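Local coordinates for protein putative Nitroreductase (Anabaena variabilis ATCC 29413, PDB 3EO7) that binds flavin mononucleotide and probably works as an oxidoreductase of the nitroreductase family, at residues I318-N323 with A471-L476; R338-E343 with R429-V434. All blocks are in the same frame, centred on the assembly; numbering follows the deposited sequence.

Contact 1. Residues I318-N323 with A471-L476; sequences IYWGEN and AIQLNL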
ATOM      1  N   ILE A 318       5.432 -17.536 -10.596  1.00 18.81           N
ATOM      2  CA  ILE A 318       6.666 -16.814 -10.875  1.00 18.07           C
ATOM      3  C   ILE A 318       7.741 -17.439  -9.992  1.00 17.12           C
ATOM      4  O   ILE A 318       7.521 -17.652  -8.798  1.00 18.28           O
ATOM      5  CB  ILE A 318       6.535 -15.306 -10.526  1.00 18.79           C
ATOM      6  CG1 ILE A 318       5.550 -14.617 -11.471  1.00 18.48           C
ATOM      7  CG2 ILE A 318       7.874 -14.598 -10.601  1.00 16.52           C
ATOM      8  CD1 ILE A 318       5.286 -13.145 -11.163  1.00 17.04           C
ATOM      9  N   TYR A 319       8.899 -17.734 -10.578  1.00 18.13           N
ATOM     10  CA  TYR A 319      10.034 -18.295  -9.834  1.00 18.26           C
ATOM     11  C   TYR A 319      10.885 -17.139  -9.351  1.00 18.49           C
ATOM     12  O   TYR A 319      11.369 -16.351 -10.160  1.00 19.41           O
ATOM     13  CB  TYR A 319      10.853 -19.242 -10.691  1.00 20.64           C
ATOM     14  CG  TYR A 319      12.062 -19.776  -9.951  1.00 19.89           C
ATOM     15  CD1 TYR A 319      11.914 -20.473  -8.750  1.00 21.85           C
ATOM     16  CD2 TYR A 319      13.338 -19.587 -10.454  1.00 25.57           C
ATOM     17  CE1 TYR A 319      13.031 -20.980  -8.073  1.00 25.62           C
ATOM     18  CE2 TYR A 319      14.443 -20.092  -9.797  1.00 24.80           C
ATOM     19  CZ  TYR A 319      14.291 -20.775  -8.616  1.00 24.04           C
ATOM     20  OH  TYR A 319      15.435 -21.253  -8.002  1.00 24.76           O
ATOM     21  N   TRP A 320      11.031 -17.036  -8.030  1.00 18.56           N
ATOM     22  CA  TRP A 320      11.773 -15.928  -7.416  1.00 17.91           C
ATOM     23  C   TRP A 320      13.235 -16.206  -7.074  1.00 19.94           C
ATOM     24  O   TRP A 320      13.849 -15.412  -6.365  1.00 18.73           O
ATOM     25  CB  TRP A 320      11.034 -15.452  -6.170  1.00 17.44           C
ATOM     26  CG  TRP A 320       9.700 -14.826  -6.483  1.00 18.85           C
ATOM     27  CD1 TRP A 320       8.461 -15.383  -6.327  1.00 18.96           C
ATOM     28  CD2 TRP A 320       9.499 -13.524  -7.010  1.00 14.34           C
ATOM     29  NE1 TRP A 320       7.482 -14.480  -6.709  1.00 18.43           N
ATOM     30  CE2 TRP A 320       8.098 -13.330  -7.135  1.00 14.68           C
ATOM     31  CE3 TRP A 320      10.361 -12.473  -7.362  1.00 17.14           C
ATOM     32  CZ2 TRP A 320       7.558 -12.151  -7.627  1.00 15.92           C
ATOM     33  CZ3 TRP A 320       9.808 -11.281  -7.823  1.00 17.80           C
ATOM     34  CH2 TRP A 320       8.420 -11.131  -7.929  1.00 16.95           C
ATOM     35  N   GLY A 321      13.800 -17.299  -7.599  1.00 20.24           N
ATOM     36  CA  GLY A 321      15.194 -17.653  -7.363  1.00 22.20           C
ATOM     37  C   GLY A 321      15.406 -18.405  -6.075  1.00 21.77           C
ATOM     38  O   GLY A 321      14.532 -18.459  -5.197  1.00 21.22           O
ATOM     39  N   GLU A 322      16.610 -18.950  -5.920  1.00 24.71           N
ATOM     40  CA  GLU A 322      16.937 -19.670  -4.707  1.00 26.29           C
ATOM     41  C   GLU A 322      16.907 -18.702  -3.539  1.00 26.32           C
ATOM     42  O   GLU A 322      17.461 -17.602  -3.639  1.00 28.39           O
ATOM     43  CB  GLU A 322      18.321 -20.330  -4.819  1.00 28.52           C
ATOM     44  CG  GLU A 322      18.732 -21.067  -3.549  1.00 38.85           C
ATOM     45  N   ASN A 323      16.249 -19.112  -2.451  1.00 26.72           N
ATOM     46  CA  ASN A 323      16.087 -18.318  -1.244  1.00 25.66           C
ATOM     47  C   ASN A 323      15.586 -16.901  -1.524  1.00 24.76           C
ATOM     48  O   ASN A 323      16.001 -15.946  -0.876  1.00 23.54           O
ATOM     49  CB  ASN A 323      17.385 -18.255  -0.471  1.00 28.26           C
ATOM     50  CG  ASN A 323      17.927 -19.625  -0.155  1.00 32.11           C
ATOM     51  OD1 ASN A 323      19.070 -19.933  -0.489  1.00 40.94           O
ATOM     52  ND2 ASN A 323      17.087 -20.476   0.434  1.00 32.94           N
ATOM     53  N   ALA A 471       5.754  -7.422 -12.147  1.00 15.70           N
ATOM     54  CA  ALA A 471       6.000  -6.849 -13.466  1.00 16.23           C
ATOM     55  C   ALA A 471       7.487  -6.703 -13.677  1.00 16.65           C
ATOM     56  O   ALA A 471       8.017  -7.126 -14.690  1.00 16.36           O
ATOM     57  CB  ALA A 471       5.287  -5.462 -13.623  1.00 14.64           C
ATOM     58  N   ILE A 472       8.172  -6.081 -12.720  1.00 16.53           N
ATOM     59  CA  ILE A 472       9.615  -5.876 -12.823  1.00 16.08           C
ATOM     60  C   ILE A 472      10.374  -7.198 -12.902  1.00 16.04           C
ATOM     61  O   ILE A 472      11.288  -7.327 -13.713  1.00 15.88           O
ATOM     62  CB  ILE A 472      10.145  -5.001 -11.664  1.00 17.82           C
ATOM     63  CG1 ILE A 472       9.516  -3.593 -11.717  1.00 17.70           C
ATOM     64  CG2 ILE A 472      11.713  -5.006 -11.653  1.00 15.57           C
ATOM     65  CD1 ILE A 472       9.706  -2.826 -13.041  1.00 17.41           C
ATOM     66  N   GLN A 473       9.984  -8.195 -12.103  1.00 15.34           N
ATOM     67  CA  GLN A 473      10.594  -9.517 -12.180  1.00 15.90           C
ATOM     68  C   GLN A 473      10.499 -10.133 -13.567  1.00 17.94           C
ATOM     69  O   GLN A 473      11.422 -10.804 -14.003  1.00 16.67           O
ATOM     70  CB  GLN A 473       9.947 -10.449 -11.174  1.00 15.16           C
ATOM     71  CG  GLN A 473      10.396 -11.925 -11.204  1.00 16.33           C
ATOM     72  CD  GLN A 473      11.869 -12.142 -10.932  1.00 21.49           C
ATOM     73  OE1 GLN A 473      12.534 -11.309 -10.316  1.00 19.87           O
ATOM     74  NE2 GLN A 473      12.389 -13.300 -11.376  1.00 19.49           N
ATOM     75  N   LEU A 474       9.380  -9.891 -14.244  1.00 17.33           N
ATOM     76  CA  LEU A 474       9.126 -10.374 -15.602  1.00 16.92           C
ATOM     77  C   LEU A 474       9.629  -9.439 -16.718  1.00 18.70           C
ATOM     78  O   LEU A 474       9.266  -9.641 -17.876  1.00 18.21           O
ATOM     79  CB  LEU A 474       7.634 -10.665 -15.782  1.00 18.42           C
ATOM     80  CG  LEU A 474       7.043 -11.762 -14.868  1.00 21.25           C
ATOM     81  CD1 LEU A 474       5.612 -12.057 -15.275  1.00 25.04           C
ATOM     82  CD2 LEU A 474       7.854 -13.028 -14.886  1.00 28.22           C
ATOM     83  N   ASN A 475      10.448  -8.440 -16.367  1.00 17.35           N
ATOM     84  CA  ASN A 475      11.034  -7.510 -17.351  1.00 20.22           C
ATOM     85  C   ASN A 475       9.984  -6.710 -18.093  1.00 19.84           C
ATOM     86  O   ASN A 475      10.147  -6.358 -19.272  1.00 20.21           O
ATOM     87  CB  ASN A 475      11.897  -8.280 -18.346  1.00 20.62           C
ATOM     88  CG  ASN A 475      13.016  -9.039 -17.668  1.00 27.18           C
ATOM     89  OD1 ASN A 475      13.180 -10.240 -17.873  1.00 38.38           O
ATOM     90  ND2 ASN A 475      13.757  -8.355 -16.826  1.00 24.47           N
ATOM     91  N   LEU A 476       8.920  -6.398 -17.376  1.00 15.58           N
ATOM     92  CA  LEU A 476       7.817  -5.613 -17.897  1.00 16.65           C
ATOM     93  C   LEU A 476       7.850  -4.213 -17.292  1.00 15.77           C
ATOM     94  O   LEU A 476       8.666  -3.912 -16.398  1.00 18.94           O
ATOM     95  CB  LEU A 476       6.491  -6.291 -17.563  1.00 18.47           C
ATOM     96  CG  LEU A 476       6.300  -7.727 -18.059  1.00 20.02           C
ATOM     97  CD1 LEU A 476       4.924  -8.228 -17.541  1.00 20.56           C
ATOM     98  CD2 LEU A 476       6.448  -7.837 -19.567  1.00 21.52           C
TER

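Contact 2. Residues R338-E343 with R429-V434; sequences RAYNGE and RDAAAV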
ATOM      1  N   ARG A 338       8.475   5.096 -16.758  1.00 19.53           N
ATOM      2  CA  ARG A 338       8.132   6.414 -17.259  1.00 23.87           C
ATOM      3  C   ARG A 338       7.225   6.363 -18.472  1.00 19.30           C
ATOM      4  O   ARG A 338       6.312   7.177 -18.590  1.00 18.34           O
ATOM      5  CB  ARG A 338       9.402   7.194 -17.621  1.00 24.37           C
ATOM      6  CG  ARG A 338       9.134   8.604 -18.197  1.00 33.54           C
ATOM      7  CD  ARG A 338      10.390   9.304 -18.792  1.00 38.46           C
ATOM      8  NE  ARG A 338      10.130  10.732 -19.026  1.00 55.96           N
ATOM      9  CZ  ARG A 338      10.119  11.670 -18.070  1.00 59.12           C
ATOM     10  NH1 ARG A 338      10.341  11.346 -16.795  1.00 62.62           N
ATOM     11  NH2 ARG A 338       9.872  12.945 -18.384  1.00 58.16           N
ATOM     12  N   ALA A 339       7.469   5.409 -19.356  1.00 19.33           N
ATOM     13  CA  ALA A 339       6.739   5.322 -20.616  1.00 18.65           C
ATOM     14  C   ALA A 339       6.814   3.913 -21.172  1.00 18.98           C
ATOM     15  O   ALA A 339       7.778   3.194 -20.912  1.00 19.75           O
ATOM     16  CB  ALA A 339       7.315   6.338 -21.635  1.00 18.27           C
ATOM     17  N   TYR A 340       5.777   3.527 -21.906  1.00 18.11           N
ATOM     18  CA  TYR A 340       5.693   2.233 -22.560  1.00 16.47           C
ATOM     19  C   TYR A 340       5.938   2.382 -24.043  1.00 21.11           C
ATOM     20  O   TYR A 340       5.732   3.450 -24.594  1.00 21.80           O
ATOM     21  CB  TYR A 340       4.312   1.589 -22.370  1.00 18.76           C
ATOM     22  CG  TYR A 340       3.975   1.425 -20.907  1.00 18.13           C
ATOM     23  CD1 TYR A 340       4.880   0.819 -20.048  1.00 20.36           C
ATOM     24  CD2 TYR A 340       2.742   1.831 -20.415  1.00 16.42           C
ATOM     25  CE1 TYR A 340       4.598   0.669 -18.685  1.00 16.79           C
ATOM     26  CE2 TYR A 340       2.430   1.690 -19.049  1.00 15.34           C
ATOM     27  CZ  TYR A 340       3.348   1.093 -18.210  1.00 15.80           C
ATOM     28  OH  TYR A 340       3.056   0.949 -16.871  1.00 16.90           O
ATOM     29  N   ASN A 341       6.373   1.296 -24.672  1.00 20.07           N
ATOM     30  CA  ASN A 341       6.578   1.294 -26.139  1.00 20.24           C
ATOM     31  C   ASN A 341       5.334   0.889 -26.915  1.00 19.99           C
ATOM     32  O   ASN A 341       5.345   0.873 -28.151  1.00 20.75           O
ATOM     33  CB  ASN A 341       7.799   0.450 -26.537  1.00 21.38           C
ATOM     34  CG  ASN A 341       7.647  -1.022 -26.227  1.00 20.72           C
ATOM     35  OD1 ASN A 341       6.560  -1.497 -25.901  1.00 20.82           O
ATOM     36  ND2 ASN A 341       8.753  -1.762 -26.325  1.00 24.07           N
ATOM     37  N   GLY A 342       4.272   0.524 -26.207  1.00 18.42           N
ATOM     38  CA  GLY A 342       3.030   0.093 -26.842  1.00 19.41           C
ATOM     39  C   GLY A 342       2.996  -1.374 -27.235  1.00 20.57           C
ATOM     40  O   GLY A 342       1.981  -1.844 -27.753  1.00 21.33           O
ATOM     41  N   GLU A 343       4.078  -2.112 -27.003  1.00 21.06           N
ATOM     42  CA  GLU A 343       4.090  -3.528 -27.330  1.00 21.26           C
ATOM     43  C   GLU A 343       3.193  -4.313 -26.380  1.00 20.41           C
ATOM     44  O   GLU A 343       2.867  -3.842 -25.293  1.00 20.37           O
ATOM     45  CB  GLU A 343       5.502  -4.102 -27.312  1.00 21.61           C
ATOM     46  CG  GLU A 343       6.382  -3.587 -28.426  1.00 24.47           C
ATOM     47  CD  GLU A 343       7.812  -4.171 -28.366  1.00 30.31           C
ATOM     48  OE1 GLU A 343       8.246  -4.690 -27.296  1.00 32.77           O
ATOM     49  OE2 GLU A 343       8.508  -4.082 -29.400  1.00 46.12           O
ATOM     50  N   ARG A 429      -2.625   5.291 -22.429  1.00 18.34           N
ATOM     51  CA  ARG A 429      -2.789   4.992 -23.826  1.00 17.72           C
ATOM     52  C   ARG A 429      -1.982   3.786 -24.283  1.00 18.19           C
ATOM     53  O   ARG A 429      -2.468   3.006 -25.103  1.00 17.78           O
ATOM     54  CB  ARG A 429      -2.335   6.179 -24.673  1.00 18.21           C
ATOM     55  CG  ARG A 429      -2.604   6.058 -26.184  1.00 19.65           C
ATOM     56  CD  ARG A 429      -1.921   7.194 -26.939  1.00 20.64           C
ATOM     57  NE  ARG A 429      -0.479   7.100 -26.793  1.00 24.16           N
ATOM     58  CZ  ARG A 429       0.396   8.054 -27.084  1.00 29.33           C
ATOM     59  NH1 ARG A 429      -0.006   9.222 -27.580  1.00 25.74           N
ATOM     60  NH2 ARG A 429       1.684   7.830 -26.867  1.00 23.43           N
ATOM     61  N   ASP A 430      -0.736   3.682 -23.807  1.00 16.56           N
ATOM     62  CA  ASP A 430       0.236   2.706 -24.310  1.00 16.81           C
ATOM     63  C   ASP A 430       0.364   1.408 -23.538  1.00 17.42           C
ATOM     64  O   ASP A 430       1.058   0.497 -23.984  1.00 16.58           O
ATOM     65  CB  ASP A 430       1.614   3.377 -24.394  1.00 18.57           C
ATOM     66  CG  ASP A 430       1.628   4.573 -25.348  1.00 22.82           C
ATOM     67  OD1 ASP A 430       0.830   4.575 -26.302  1.00 20.67           O
ATOM     68  OD2 ASP A 430       2.396   5.522 -25.092  1.00 23.65           O
ATOM     69  N   ALA A 431      -0.285   1.348 -22.378  1.00 16.89           N
ATOM     70  CA  ALA A 431      -0.344   0.141 -21.580  1.00 15.34           C
ATOM     71  C   ALA A 431      -0.922  -1.043 -22.391  1.00 15.15           C
ATOM     72  O   ALA A 431      -1.818  -0.871 -23.235  1.00 17.00           O
ATOM     73  CB  ALA A 431      -1.232   0.383 -20.360  1.00 16.99           C
ATOM     74  N   ALA A 432      -0.421  -2.222 -22.072  1.00 14.95           N
ATOM     75  CA  ALA A 432      -0.945  -3.477 -22.581  1.00 15.45           C
ATOM     76  C   ALA A 432      -2.239  -3.800 -21.812  1.00 16.30           C
ATOM     77  O   ALA A 432      -3.194  -4.338 -22.375  1.00 15.90           O
ATOM     78  CB  ALA A 432       0.110  -4.617 -22.406  1.00 15.18           C
ATOM     79  N   ALA A 433      -2.237  -3.521 -20.507  1.00 17.77           N
ATOM     80  CA  ALA A 433      -3.391  -3.771 -19.637  1.00 16.26           C
ATOM     81  C   ALA A 433      -3.371  -2.758 -18.503  1.00 14.83           C
ATOM     82  O   ALA A 433      -2.301  -2.300 -18.068  1.00 16.89           O
ATOM     83  CB  ALA A 433      -3.353  -5.180 -19.066  1.00 15.79           C
ATOM     84  N   VAL A 434      -4.554  -2.454 -18.009  1.00 14.90           N
ATOM     85  CA  VAL A 434      -4.712  -1.480 -16.930  1.00 13.95           C
ATOM     86  C   VAL A 434      -5.630  -2.103 -15.887  1.00 16.42           C
ATOM     87  O   VAL A 434      -6.770  -2.486 -16.207  1.00 17.33           O
ATOM     88  CB  VAL A 434      -5.247  -0.157 -17.438  1.00 14.50           C
ATOM     89  CG1 VAL A 434      -5.402   0.833 -16.229  1.00 17.41           C
ATOM     90  CG2 VAL A 434      -4.318   0.466 -18.527  1.00 15.94           C
TER
HETATM   91  O   HOH W   1       3.661   5.520 -22.121  1.00 19.59           O
HETATM   92  O   HOH W   2       3.274  -1.401 -23.795  1.00 17.68           O

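Contact 1. Residues I318-N323 with A471-L476
The indole of W320 carries the methyl CG2 of I318 on one face, 3.7 Å above the ring plane and displaced toward the rim. The benzene end of the same ring meets Q473 obliquely, the shortest approach being 3.5 Å between W320 CZ3 and Q473 CB. The backbone N of G321 sits over the centre of one face of the Y319 ring.

Q473, on the last turn of helix 452-473, carries most of the contact from the helix side. Its CG stands anti to the backbone N (chi1 175°), and a bend at chi2 lets the aliphatic part slide past both W320 and I318, running in the opposite direction to each. Q473 CG thereby also lies 3.7 Å from I318 CG2, so one methylene chain touches the indole and the methyl that rests on it. Further along, L474 and I318 meet loosely tip to tip, CD1 to CD1 at 4.3 Å.

The helix ends here in a Schellman motif: the N of L476 bonds to the O of A471 (2.9 Å) and the N of N475 to the O of I472, with N475 as the positive-phi C-prime residue. The ring of F356, on helix 347-358, also meets W320, the planes inclined at about 55°, while Q366 holds the loop by bonding I318 O and W320 N.

An alanine in place of Q473 would probably weaken the link between loop and helix end, since the CG that touches W320 and I318 would be gone. With no clear hydrogen bond across it, the contact rests on van der Waals packing: the aliphatic part of a polar side chain serves as an apolar surface against an indole and an isoleucine methyl.

Contact 2. Residues R338-E343 with R429-V434
Y340 and D430 approach each other at the roots of their side chains, CB to CB at 3.8 Å, and then part. In Y340 the CG lies beside the backbone N (chi1 -58°), which sends the ring along the start of A431; its CD2 comes to 3.6 Å from A431 N, an oblique approach, and CE2 touches the methyl of A431. The phenol oxygen at the far end is hydrogen-bonded to T506 of strand 500-508.

D430 turns its carboxylate the other way, to R429. The guanidinium grips it side-on, NE to OD1 at 2.9 Å and NH2 to OD2, the latter on the syn lone pair, while OD1 is met from above the carboxylate plane. OD2 is drawn on further by a salt bridge to R511 and by a water that accepts from Y340 N and donates to D430 OD2. With two arginines around it, the carboxylate is probably kept ionised.

Backbone groups complete the contact. G342 CA points a C-H at D430 O over 3.5 Å, almost straight at 163°, and a second water donates to both D430 O and E343 O. At the backbone angles of G342, a CB would be jammed against the preceding carbonyl. Beside it, N341 OD1 accepts from E343 N at 2.8 Å, closing an Asx turn.

The arrangement is thus an Asx-turn loop set against the end of helix 426-430, just before a classic beta bulge, in which A432 and A433 both face L507, leads into strand 433-439 of the mixed sheet, in the nitroreductase-family region.

Contact 2 falls within the chain interval spanned by contact 1: the order is 318-323, 338-343, 429-434, 471-476. Their centres lie 20 Å apart and their nearest atoms about 6 Å, without touching. Helix 325-333 follows the first segment of contact 1 and precedes that of contact 2, and R334 and S336, which bind FMN, come between these segments. Helix 452-473 ends at contact 1, whereas contact 2 marks the passage from helix 426-430 into the mixed sheet. The loop residue R509 touches side chains from both contacts. Together they tie the loops on either side of the FMN-binding residues R334 to S336 to two separate helix ends.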